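Local coordinates for protein levoglucosan dehydrogenase (Pseudarthrobacter phenanthrenivorans, PDB 6A3F) that oxidises levoglucosan to 3-dehydrolevoglucosan with NAD(+) as hydride acceptor, working as a homotetramer of the Gfo/Idh/MocA family, at residues I120-E123 / K124-R128. Numbering follows the deposited sequence.
Sequences IICE and KPLAR
Glu123 and Lys124 illustrate how consecutive residues at a turn of a Rossmann domain can both contribute to a binding site: both contact NADH, and Lys124 also binds levoglucosan. The hydrogen bond here is local. Glu123 folds its chain back at chi2 (-69°), so that OE1 accepts from Lys124 N at 2.9 Å through the anti lone pair; the N-H...O angle of 144° makes this a bent bond, but it ties the carboxylate to the backbone N-H of the residue that follows.

Alongside it runs the lysine, its aliphatic part packed on the same oxygen, with Lys124 CD 3.3 Å from Glu123 OE1. Bends at chi2 and chi3 curl the lysine chain, and Lys124 NZ lies 5.0 Å from Glu123 OE1. The ammonium instead forms a salt bridge with Asp209, which also binds levoglucosan.

Apolar packing is lighter: Cys122 SG faces Leu126 CD1 at 4.4 Å across the bend. The cis peptide before Pro125 turns the chain sharply, and Glu123 O and Pro125 O come within 3.1 Å as two acceptors. This Glu-Lys-Pro sequence is the EKP motif of the family.

Strand 119-122, held between strands 96-100 and 147-149 of the parallel Rossmann sheet, leads into this turn; beyond it, Leu126 and Ala127 pack on helix 130-141, and Leu126 O bonds to His106 of helix 106-115.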
loop_
_atom_site.group_PDB
_atom_site.type_symbol
_atom_site.label_atom_id
_atom_site.label_comp_id
_atom_site.label_asym_id
_atom_site.label_seq_id
_atom_site.Cartn_x
_atom_site.Cartn_y
_atom_site.Cartn_z
ATOM N N ILE B 120 38.387 1.738 14.260
ATOM C CA ILE B 120 38.128 1.992 12.825
ATOM C C ILE B 120 36.661 1.694 12.491
ATOM O O ILE B 120 36.191 0.592 12.773
ATOM C CB ILE B 120 39.039 1.145 11.912
ATOM C CG1 ILE B 120 40.529 1.277 12.272
ATOM C CG2 ILE B 120 38.761 1.480 10.447
ATOM C CD1 ILE B 120 41.365 0.069 11.863
ATOM N N ILE B 121 36.023 2.633 11.808
ATOM C CA ILE B 121 34.817 2.333 11.040
ATOM C C ILE B 121 35.127 2.529 9.555
ATOM O O ILE B 121 35.580 3.553 9.152
ATOM C CB ILE B 121 33.568 3.132 11.503
ATOM C CG1 ILE B 121 32.318 2.728 10.704
ATOM C CG2 ILE B 121 33.771 4.623 11.453
ATOM C CD1 ILE B 121 31.004 3.062 11.441
ATOM N N CYS B 122 34.807 1.505 8.781
ATOM C CA CYS B 122 35.099 1.508 7.394
ATOM C C CYS B 122 33.830 1.305 6.571
ATOM O O CYS B 122 33.016 0.453 6.876
ATOM C CB CYS B 122 36.130 0.426 7.101
ATOM S SG CYS B 122 36.699 0.406 5.387
ATOM N N GLU B 123 33.739 2.050 5.487
ATOM C CA GLU B 123 32.659 1.846 4.490
ATOM C C GLU B 123 32.714 0.451 3.883
ATOM O O GLU B 123 33.772 -0.211 3.809
ATOM C CB GLU B 123 32.747 2.848 3.347
ATOM C CG GLU B 123 31.796 4.003 3.531
ATOM C CD GLU B 123 30.325 3.618 3.378
ATOM O OE1 GLU B 123 29.996 2.422 3.387
ATOM O OE2 GLU B 123 29.514 4.540 3.299
ATOM N N LYS B 124 31.559 0.029 3.391
ATOM C CA LYS B 124 31.464 -1.209 2.665
ATOM C C LYS B 124 31.645 -0.990 1.157
ATOM O O LYS B 124 31.590 0.166 0.694
ATOM C CB LYS B 124 30.113 -1.868 2.957
ATOM C CG LYS B 124 28.911 -0.938 3.052
ATOM C CD LYS B 124 28.605 -0.080 1.848
ATOM C CE LYS B 124 28.315 -0.839 0.583
ATOM N NZ LYS B 124 28.113 0.069 -0.569
ATOM N N PRO B 125 31.873 -2.064 0.359
ATOM C CA PRO B 125 32.349 -3.369 0.840
ATOM C C PRO B 125 33.708 -3.216 1.566
ATOM O O PRO B 125 34.371 -2.189 1.447
ATOM C CB PRO B 125 32.433 -4.191 -0.439
ATOM C CG PRO B 125 32.791 -3.172 -1.510
ATOM C CD PRO B 125 32.037 -1.932 -1.094
ATOM N N LEU B 126 34.137 -4.213 2.311
ATOM C CA LEU B 126 35.266 -3.940 3.164
ATOM C C LEU B 126 36.474 -3.575 2.279
ATOM O O LEU B 126 37.195 -2.634 2.536
ATOM C CB LEU B 126 35.544 -5.166 4.025
ATOM C CG LEU B 126 36.582 -4.916 5.123
ATOM C CD1 LEU B 126 36.066 -3.913 6.136
ATOM C CD2 LEU B 126 36.977 -6.217 5.819
ATOM N N ALA B 127 36.643 -4.308 1.210
ATOM C CA ALA B 127 37.656 -3.994 0.225
ATOM C C ALA B 127 37.184 -4.416 -1.184
ATOM O O ALA B 127 36.104 -5.002 -1.350
ATOM C CB ALA B 127 38.936 -4.693 0.643
ATOM N N ARG B 128 38.083 -4.185 -2.150
ATOM C CA ARG B 128 37.945 -4.423 -3.608
ATOM C C ARG B 128 37.855 -5.930 -3.868
ATOM O O ARG B 128 37.137 -6.362 -4.741
ATOM C CB ARG B 128 39.167 -3.774 -4.277
ATOM C CG ARG B 128 39.009 -3.261 -5.698
ATOM C CD ARG B 128 40.317 -2.698 -6.257
ATOM N NE ARG B 128 41.525 -3.221 -5.598
ATOM C CZ ARG B 128 42.380 -2.508 -4.857
ATOM N NH1 ARG B 128 43.151 -3.083 -3.949
ATOM N NH2 ARG B 128 42.492 -1.211 -5.030
#